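PDB 5DMM: homocysteine S-methyltransferase from Escherichia coli, which catalyses methyl transfer from S-methylmethionine, or less efficiently S-adenosylmethionine, to homocysteine, yielding methionine, with zinc as cofactor. Local coordinates for residues G137-R151 and P171-L183. Sequence-based numbering, arbitrary orientation.
Sequences GDYHCSVEAFQAFHR and PNFSEIEALAELL. With ZN (zinc ion), chain D.
Glu175 is held from two sides by residues of 137-151. Tyr139 OH donates to Glu175 OE1 (2.6 Å) on its syn side, and His150 NE2 donates to Glu175 OE2 (2.7 Å) on the anti lone pair. Glu175 OE2 also accepts from Tyr125 N, so several bonds fix the buried carboxylate. With CG anti to the backbone N (chi1 173°) and the chain extended, this carboxylate reaches both partners. Glu175 CB lies over one face of the Phe146 ring, 3.7 Å from the centroid; Cys141 CB covers the opposite face. Leu179 CD1 lies over one face of the His150 ring, a second CH-pi contact. Farther along, Gln147 NE2 reaches Ala178 O (3.2 Å) in a nearly straight bond, in the carbonyl plane. Asn172 works both ways. Asn172 ND2 donates to Gly137 O (2.8 Å), while Asn172 OD1 N-caps helix 173-183 through Glu175 N and accepts from Ser174 OG. With an alanine here, Gly137 O is likely to lose this donor and Glu175 N its cap, so the 137-142 loop would be held less firmly. Segment 143-151, the start of helix 143-159, crosses 173-183 at -61°, the axes 8.9 Å apart at closest approach. The two helices follow successive strands, 117-122 and 164-170, as neighbouring outer helices of the TIM barrel that binds homocysteine.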
ATOM      1  N   GLY A 137      -7.727 -11.299  10.689  1.00 26.21           N
ATOM      2  CA  GLY A 137      -6.439 -11.969  10.763  1.00 24.01           C
ATOM      3  C   GLY A 137      -6.447 -13.351  11.387  1.00 23.92           C
ATOM      4  O   GLY A 137      -5.392 -13.883  11.730  1.00 22.49           O
ATOM      5  N   ASP A 138      -7.621 -13.953  11.538  1.00 24.36           N
ATOM      6  CA  ASP A 138      -7.660 -15.282  12.136  1.00 26.71           C
ATOM      7  C   ASP A 138      -7.574 -16.356  11.062  1.00 26.20           C
ATOM      8  O   ASP A 138      -8.555 -17.009  10.730  1.00 26.70           O
ATOM      9  CB  ASP A 138      -8.913 -15.488  12.987  1.00 29.76           C
ATOM     10  CG  ASP A 138      -8.828 -16.752  13.850  1.00 37.70           C
ATOM     11  OD1 ASP A 138      -7.767 -17.417  13.856  1.00 34.93           O
ATOM     12  OD2 ASP A 138      -9.817 -17.079  14.535  1.00 39.77           O
ATOM     13  N   TYR A 139      -6.375 -16.519  10.526  1.00 23.12           N
ATOM     14  CA  TYR A 139      -6.088 -17.598   9.608  1.00 25.47           C
ATOM     15  C   TYR A 139      -4.705 -18.157   9.912  1.00 28.34           C
ATOM     16  O   TYR A 139      -3.881 -17.498  10.577  1.00 23.54           O
ATOM     17  CB  TYR A 139      -6.197 -17.134   8.160  1.00 21.40           C
ATOM     18  CG  TYR A 139      -5.555 -15.803   7.802  1.00 22.68           C
ATOM     19  CD1 TYR A 139      -6.344 -14.688   7.528  1.00 22.94           C
ATOM     20  CD2 TYR A 139      -4.172 -15.673   7.678  1.00 19.57           C
ATOM     21  CE1 TYR A 139      -5.774 -13.478   7.168  1.00 21.30           C
ATOM     22  CE2 TYR A 139      -3.593 -14.454   7.316  1.00 16.99           C
ATOM     23  CZ  TYR A 139      -4.404 -13.372   7.057  1.00 17.37           C
ATOM     24  OH  TYR A 139      -3.851 -12.181   6.661  1.00 19.03           O
ATOM     25  N   HIS A 140      -4.461 -19.382   9.454  1.00 22.75           N
ATOM     26  CA  HIS A 140      -3.278 -20.122   9.873  1.00 24.80           C
ATOM     27  C   HIS A 140      -2.547 -20.738   8.685  1.00 29.35           C
ATOM     28  O   HIS A 140      -3.103 -21.573   7.972  1.00 24.76           O
ATOM     29  CB  HIS A 140      -3.667 -21.215  10.873  1.00 26.48           C
ATOM     30  CG  HIS A 140      -4.321 -20.689  12.115  1.00 25.11           C
ATOM     31  ND1 HIS A 140      -3.603 -20.245  13.204  1.00 26.84           N
ATOM     32  CD2 HIS A 140      -5.626 -20.525  12.433  1.00 26.79           C
ATOM     33  CE1 HIS A 140      -4.436 -19.834  14.143  1.00 24.65           C
ATOM     34  NE2 HIS A 140      -5.671 -19.996  13.700  1.00 25.87           N
ATOM     35  N   CYS A 141      -1.304 -20.308   8.481  1.00 23.00           N
ATOM     36  CA  CYS A 141      -0.442 -20.862   7.446  1.00 23.95           C
ATOM     37  C   CYS A 141       0.948 -21.054   8.031  1.00 26.42           C
ATOM     38  O   CYS A 141       1.367 -20.291   8.906  1.00 26.30           O
ATOM     39  CB  CYS A 141      -0.366 -19.941   6.222  1.00 23.82           C
ATOM     40  SG  CYS A 141      -1.944 -19.611   5.381  1.00 27.98           S
ATOM     41  N   SER A 142       1.674 -22.058   7.545  1.00 22.22           N
ATOM     42  CA  SER A 142       3.080 -22.196   7.917  1.00 22.22           C
ATOM     43  C   SER A 142       3.861 -21.012   7.359  1.00 21.87           C
ATOM     44  O   SER A 142       3.366 -20.317   6.469  1.00 21.54           O
ATOM     45  CB  SER A 142       3.661 -23.511   7.389  1.00 22.25           C
ATOM     46  OG  SER A 142       3.591 -23.549   5.979  1.00 23.03           O
ATOM     47  N   VAL A 143       5.062 -20.774   7.878  1.00 22.53           N
ATOM     48  CA  VAL A 143       5.905 -19.723   7.319  1.00 24.63           C
ATOM     49  C   VAL A 143       6.108 -19.986   5.835  1.00 22.17           C
ATOM     50  O   VAL A 143       6.010 -19.076   5.018  1.00 21.13           O
ATOM     51  CB  VAL A 143       7.279 -19.634   8.013  1.00 27.57           C
ATOM     52  CG1 VAL A 143       8.170 -18.625   7.306  1.00 26.47           C
ATOM     53  CG2 VAL A 143       7.124 -19.279   9.471  1.00 24.94           C
ATOM     54  N   GLU A 144       6.362 -21.244   5.485  1.00 21.15           N
ATOM     55  CA  GLU A 144       6.592 -21.615   4.090  1.00 21.38           C
ATOM     56  C   GLU A 144       5.389 -21.343   3.203  1.00 21.03           C
ATOM     57  O   GLU A 144       5.539 -20.945   2.038  1.00 21.96           O
ATOM     58  CB  GLU A 144       6.956 -23.097   3.977  1.00 21.90           C
ATOM     59  CG  GLU A 144       8.277 -23.453   4.599  1.00 24.83           C
ATOM     60  CD  GLU A 144       8.125 -24.048   5.984  1.00 35.67           C
ATOM     61  OE1 GLU A 144       7.317 -23.516   6.780  1.00 32.92           O
ATOM     62  OE2 GLU A 144       8.810 -25.055   6.273  1.00 31.73           O
ATOM     63  N   ALA A 145       4.196 -21.594   3.739  1.00 18.33           N
ATOM     64  CA  ALA A 145       2.966 -21.387   2.982  1.00 21.77           C
ATOM     65  C   ALA A 145       2.720 -19.898   2.745  1.00 17.83           C
ATOM     66  O   ALA A 145       2.363 -19.493   1.641  1.00 19.51           O
ATOM     67  CB  ALA A 145       1.769 -22.013   3.703  1.00 21.53           C
ATOM     68  N   PHE A 146       2.896 -19.098   3.791  1.00 17.38           N
ATOM     69  CA  PHE A 146       2.805 -17.644   3.635  1.00 18.89           C
ATOM     70  C   PHE A 146       3.815 -17.172   2.599  1.00 19.38           C
ATOM     71  O   PHE A 146       3.497 -16.370   1.723  1.00 18.46           O
ATOM     72  CB  PHE A 146       3.077 -16.916   4.960  1.00 17.69           C
ATOM     73  CG  PHE A 146       1.887 -16.835   5.885  1.00 17.61           C
ATOM     74  CD1 PHE A 146       0.632 -16.484   5.409  1.00 20.87           C
ATOM     75  CD2 PHE A 146       2.046 -17.075   7.246  1.00 19.70           C
ATOM     76  CE1 PHE A 146      -0.457 -16.390   6.282  1.00 19.71           C
ATOM     77  CE2 PHE A 146       0.966 -16.988   8.121  1.00 20.22           C
ATOM     78  CZ  PHE A 146      -0.283 -16.645   7.642  1.00 20.97           C
ATOM     79  N   GLN A 147       5.048 -17.658   2.723  1.00 17.58           N
ATOM     80  CA  GLN A 147       6.100 -17.223   1.818  1.00 18.25           C
ATOM     81  C   GLN A 147       5.831 -17.696   0.385  1.00 19.24           C
ATOM     82  O   GLN A 147       6.062 -16.942  -0.565  1.00 18.71           O
ATOM     83  CB  GLN A 147       7.464 -17.688   2.336  1.00 19.48           C
ATOM     84  CG  GLN A 147       7.911 -16.918   3.581  1.00 18.20           C
ATOM     85  CD  GLN A 147       9.259 -17.341   4.112  1.00 23.38           C
ATOM     86  OE1 GLN A 147       9.728 -18.448   3.836  1.00 22.73           O
ATOM     87  NE2 GLN A 147       9.891 -16.467   4.901  1.00 19.15           N
ATOM     88  N   ALA A 148       5.317 -18.913   0.218  1.00 19.44           N
ATOM     89  CA  ALA A 148       4.948 -19.390  -1.122  1.00 18.90           C
ATOM     90  C   ALA A 148       3.818 -18.562  -1.736  1.00 20.25           C
ATOM     91  O   ALA A 148       3.783 -18.346  -2.955  1.00 20.21           O
ATOM     92  CB  ALA A 148       4.548 -20.862  -1.074  1.00 21.52           C
ATOM     93  N   PHE A 149       2.888 -18.111  -0.895  1.00 19.39           N
ATOM     94  CA  PHE A 149       1.781 -17.267  -1.346  1.00 20.48           C
ATOM     95  C   PHE A 149       2.286 -15.915  -1.832  1.00 18.47           C
ATOM     96  O   PHE A 149       1.859 -15.422  -2.873  1.00 17.24           O
ATOM     97  CB  PHE A 149       0.754 -17.062  -0.222  1.00 18.50           C
ATOM     98  CG  PHE A 149      -0.259 -15.977  -0.503  1.00 17.76           C
ATOM     99  CD1 PHE A 149      -1.348 -16.215  -1.324  1.00 17.36           C
ATOM    100  CD2 PHE A 149      -0.130 -14.730   0.075  1.00 16.67           C
ATOM    101  CE1 PHE A 149      -2.286 -15.226  -1.578  1.00 19.60           C
ATOM    102  CE2 PHE A 149      -1.073 -13.726  -0.167  1.00 17.53           C
ATOM    103  CZ  PHE A 149      -2.147 -13.975  -0.995  1.00 18.03           C
ATOM    104  N   HIS A 150       3.206 -15.325  -1.074  1.00 17.38           N
ATOM    105  CA  HIS A 150       3.657 -13.970  -1.353  1.00 16.25           C
ATOM    106  C   HIS A 150       4.797 -13.857  -2.364  1.00 17.30           C
ATOM    107  O   HIS A 150       4.908 -12.848  -3.052  1.00 13.24           O
ATOM    108  CB  HIS A 150       4.112 -13.306  -0.054  1.00 14.60           C
ATOM    109  CG  HIS A 150       2.995 -12.795   0.790  1.00 17.05           C
ATOM    110  ND1 HIS A 150       2.185 -11.747   0.399  1.00 17.50           N
ATOM    111  CD2 HIS A 150       2.538 -13.193   2.002  1.00 17.37           C
ATOM    112  CE1 HIS A 150       1.295 -11.507   1.347  1.00 17.81           C
ATOM    113  NE2 HIS A 150       1.484 -12.374   2.326  1.00 17.02           N
ATOM    114  N   ARG A 151       5.651 -14.878  -2.426  0.57 13.93           N
ATOM    115  CA  ARG A 151       6.882 -14.806  -3.226  0.57 14.83           C
ATOM    116  C   ARG A 151       6.719 -14.366  -4.696  0.57 11.94           C
ATOM    117  O   ARG A 151       7.419 -13.446  -5.124  0.57 12.99           O
ATOM    118  CB  ARG A 151       7.616 -16.159  -3.185  0.57 18.23           C
ATOM    119  CG  ARG A 151       8.895 -16.178  -4.010  0.57 20.50           C
ATOM    120  CD  ARG A 151       9.688 -17.481  -3.805  0.57 20.19           C
ATOM    121  NE  ARG A 151      10.174 -17.626  -2.433  0.57 22.52           N
ATOM    122  CZ  ARG A 151       9.723 -18.535  -1.572  0.57 28.34           C
ATOM    123  NH1 ARG A 151       8.782 -19.393  -1.943  0.57 28.67           N
ATOM    124  NH2 ARG A 151      10.218 -18.590  -0.342  0.57 29.60           N
ATOM    125  N   PRO A 171      -3.190  -7.917   8.955  1.00 19.22           N
ATOM    126  CA  PRO A 171      -3.886  -8.163  10.222  1.00 18.90           C
ATOM    127  C   PRO A 171      -3.245  -9.225  11.107  1.00 21.51           C
ATOM    128  O   PRO A 171      -3.667  -9.383  12.251  1.00 19.02           O
ATOM    129  CB  PRO A 171      -5.243  -8.661   9.753  1.00 22.28           C
ATOM    130  CG  PRO A 171      -4.870  -9.506   8.532  1.00 21.87           C
ATOM    131  CD  PRO A 171      -3.649  -8.845   7.904  1.00 18.70           C
ATOM    132  N   ASN A 172      -2.269  -9.949  10.565  1.00 20.84           N
ATOM    133  CA  ASN A 172      -1.771 -11.188  11.150  1.00 19.67           C
ATOM    134  C   ASN A 172      -0.262 -11.144  11.391  1.00 18.95           C
ATOM    135  O   ASN A 172       0.523 -10.920  10.466  1.00 17.86           O
ATOM    136  CB  ASN A 172      -2.142 -12.361  10.227  1.00 19.73           C
ATOM    137  CG  ASN A 172      -1.700 -13.703  10.770  1.00 21.25           C
ATOM    138  OD1 ASN A 172      -0.512 -14.029  10.753  1.00 20.79           O
ATOM    139  ND2 ASN A 172      -2.663 -14.502  11.233  1.00 22.91           N
ATOM    140  N   PHE A 173       0.131 -11.353  12.645  1.00 20.41           N
ATOM    141  CA  PHE A 173       1.525 -11.252  13.078  1.00 21.49           C
ATOM    142  C   PHE A 173       2.417 -12.315  12.462  1.00 19.50           C
ATOM    143  O   PHE A 173       3.537 -12.013  12.035  1.00 18.82           O
ATOM    144  CB  PHE A 173       1.595 -11.334  14.608  1.00 21.35           C
ATOM    145  CG  PHE A 173       2.943 -11.014  15.184  1.00 24.09           C
ATOM    146  CD1 PHE A 173       3.651  -9.900  14.771  1.00 26.36           C
ATOM    147  CD2 PHE A 173       3.484 -11.810  16.182  1.00 31.53           C
ATOM    148  CE1 PHE A 173       4.898  -9.598  15.324  1.00 27.41           C
ATOM    149  CE2 PHE A 173       4.728 -11.513  16.741  1.00 34.88           C
ATOM    150  CZ  PHE A 173       5.436 -10.407  16.305  1.00 28.20           C
ATOM    151  N   SER A 174       1.941 -13.557  12.411  1.00 21.83           N
ATOM    152  CA  SER A 174       2.776 -14.627  11.873  1.00 22.09           C
ATOM    153  C   SER A 174       3.048 -14.370  10.389  1.00 17.52           C
ATOM    154  O   SER A 174       4.144 -14.632   9.902  1.00 20.99           O
ATOM    155  CB  SER A 174       2.131 -16.006  12.090  1.00 24.76           C
ATOM    156  OG  SER A 174       0.984 -16.190  11.277  1.00 34.34           O
ATOM    157  N   GLU A 175       2.068 -13.813   9.680  1.00 16.66           N
ATOM    158  CA  GLU A 175       2.272 -13.467   8.271  1.00 17.07           C
ATOM    159  C   GLU A 175       3.240 -12.279   8.135  1.00 16.41           C
ATOM    160  O   GLU A 175       4.077 -12.244   7.235  1.00 16.11           O
ATOM    161  CB  GLU A 175       0.932 -13.161   7.595  1.00 17.74           C
ATOM    162  CG  GLU A 175       1.059 -12.617   6.174  1.00 15.46           C
ATOM    163  CD  GLU A 175      -0.284 -12.317   5.537  1.00 17.84           C
ATOM    164  OE1 GLU A 175      -1.256 -12.015   6.268  1.00 18.06           O
ATOM    165  OE2 GLU A 175      -0.367 -12.390   4.293  1.00 18.14           O
ATOM    166  N   ILE A 176       3.146 -11.317   9.047  1.00 14.03           N
ATOM    167  CA  ILE A 176       4.074 -10.193   9.043  1.00 13.73           C
ATOM    168  C   ILE A 176       5.517 -10.687   9.202  1.00 17.03           C
ATOM    169  O   ILE A 176       6.416 -10.228   8.490  1.00 17.21           O
ATOM    170  CB  ILE A 176       3.708  -9.170  10.145  1.00 16.80           C
ATOM    171  CG1 ILE A 176       2.437  -8.402   9.725  1.00 17.77           C
ATOM    172  CG2 ILE A 176       4.868  -8.217  10.386  1.00 16.60           C
ATOM    173  CD1 ILE A 176       1.769  -7.633  10.857  1.00 18.47           C
ATOM    174  N   GLU A 177       5.738 -11.634  10.114  1.00 19.28           N
ATOM    175  CA  GLU A 177       7.061 -12.240  10.294  1.00 20.46           C
ATOM    176  C   GLU A 177       7.555 -12.926   9.024  1.00 15.72           C
ATOM    177  O   GLU A 177       8.690 -12.726   8.592  1.00 18.23           O
ATOM    178  CB  GLU A 177       7.038 -13.268  11.429  1.00 23.40           C
ATOM    179  CG  GLU A 177       6.503 -12.759  12.745  1.00 30.07           C
ATOM    180  CD  GLU A 177       6.264 -13.877  13.744  1.00 35.10           C
ATOM    181  OE1 GLU A 177       6.826 -14.984  13.563  1.00 42.31           O
ATOM    182  OE2 GLU A 177       5.509 -13.649  14.713  1.00 41.80           O
ATOM    183  N   ALA A 178       6.690 -13.751   8.447  1.00 16.97           N
ATOM    184  CA  ALA A 178       6.995 -14.478   7.211  1.00 17.64           C
ATOM    185  C   ALA A 178       7.379 -13.524   6.089  1.00 15.17           C
ATOM    186  O   ALA A 178       8.347 -13.751   5.349  1.00 16.75           O
ATOM    187  CB  ALA A 178       5.805 -15.332   6.791  1.00 17.14           C
ATOM    188  N   LEU A 179       6.632 -12.433   5.985  1.00 17.57           N
ATOM    189  CA  LEU A 179       6.884 -11.409   4.975  1.00 15.78           C
ATOM    190  C   LEU A 179       8.203 -10.654   5.203  1.00 17.17           C
ATOM    191  O   LEU A 179       8.932 -10.379   4.252  1.00 17.02           O
ATOM    192  CB  LEU A 179       5.707 -10.423   4.948  1.00 19.29           C
ATOM    193  CG  LEU A 179       5.300  -9.717   3.659  1.00 23.30           C
ATOM    194  CD1 LEU A 179       5.162 -10.691   2.517  1.00 21.47           C
ATOM    195  CD2 LEU A 179       3.972  -8.971   3.870  1.00 18.30           C
ATOM    196  N   ALA A 180       8.510 -10.306   6.449  1.00 15.81           N
ATOM    197  CA  ALA A 180       9.780  -9.641   6.743  1.00 15.13           C
ATOM    198  C   ALA A 180      10.946 -10.580   6.430  1.00 17.13           C
ATOM    199  O   ALA A 180      11.969 -10.160   5.878  1.00 18.97           O
ATOM    200  CB  ALA A 180       9.834  -9.186   8.205  1.00 15.39           C
ATOM    201  N   GLU A 181      10.781 -11.852   6.774  1.00 17.62           N
ATOM    202  CA  GLU A 181      11.784 -12.864   6.439  1.00 20.40           C
ATOM    203  C   GLU A 181      11.975 -12.984   4.923  1.00 19.96           C
ATOM    204  O   GLU A 181      13.097 -13.002   4.420  1.00 18.24           O
ATOM    205  CB  GLU A 181      11.386 -14.223   7.019  1.00 21.04           C
ATOM    206  CG  GLU A 181      11.587 -14.357   8.521  1.00 25.79           C
ATOM    207  CD  GLU A 181      13.030 -14.655   8.891  1.00 35.58           C
ATOM    208  OE1 GLU A 181      13.508 -15.779   8.585  1.00 34.13           O
ATOM    209  OE2 GLU A 181      13.682 -13.764   9.489  1.00 32.01           O
ATOM    210  N   LEU A 182      10.859 -13.075   4.210  1.00 18.82           N
ATOM    211  CA  LEU A 182      10.870 -13.163   2.749  1.00 16.68           C
ATOM    212  C   LEU A 182      11.664 -12.030   2.084  1.00 20.14           C
ATOM    213  O   LEU A 182      12.416 -12.261   1.135  1.00 17.74           O
ATOM    214  CB  LEU A 182       9.436 -13.176   2.216  1.00 16.70           C
ATOM    215  CG  LEU A 182       9.290 -13.230   0.690  1.00 15.66           C
ATOM    216  CD1 LEU A 182       9.995 -14.457   0.109  1.00 20.77           C
ATOM    217  CD2 LEU A 182       7.820 -13.234   0.298  1.00 15.98           C
ATOM    218  N   LEU A 183      11.504 -10.806   2.576  1.00 15.27           N
ATOM    219  CA  LEU A 183      12.160  -9.658   1.958  1.00 14.65           C
ATOM    220  C   LEU A 183      13.682  -9.721   2.021  1.00 15.66           C
ATOM    221  O   LEU A 183      14.353  -9.165   1.156  1.00 15.88           O
ATOM    222  CB  LEU A 183      11.679  -8.343   2.605  1.00 18.13           C
ATOM    223  CG  LEU A 183      10.216  -8.051   2.276  1.00 23.83           C
ATOM    224  CD1 LEU A 183       9.841  -6.655   2.737  1.00 30.75           C
ATOM    225  CD2 LEU A 183       9.944  -8.235   0.791  1.00 27.52           C
TER
HETATM  226 ZN    ZN D 503       7.304 -24.230   8.732  0.55 24.32          ZN
HETATM  227  O   HOH W   1      -0.570 -18.505  10.910  1.00 32.29           O
HETATM  228  O   HOH W   2       5.715 -22.996  10.250  1.00 22.63           O
HETATM  229  O   HOH W   3      12.365 -17.654   6.216  1.00 31.86           O
HETATM  230  O   HOH W   4       6.527 -26.182   8.748  1.00 25.62           O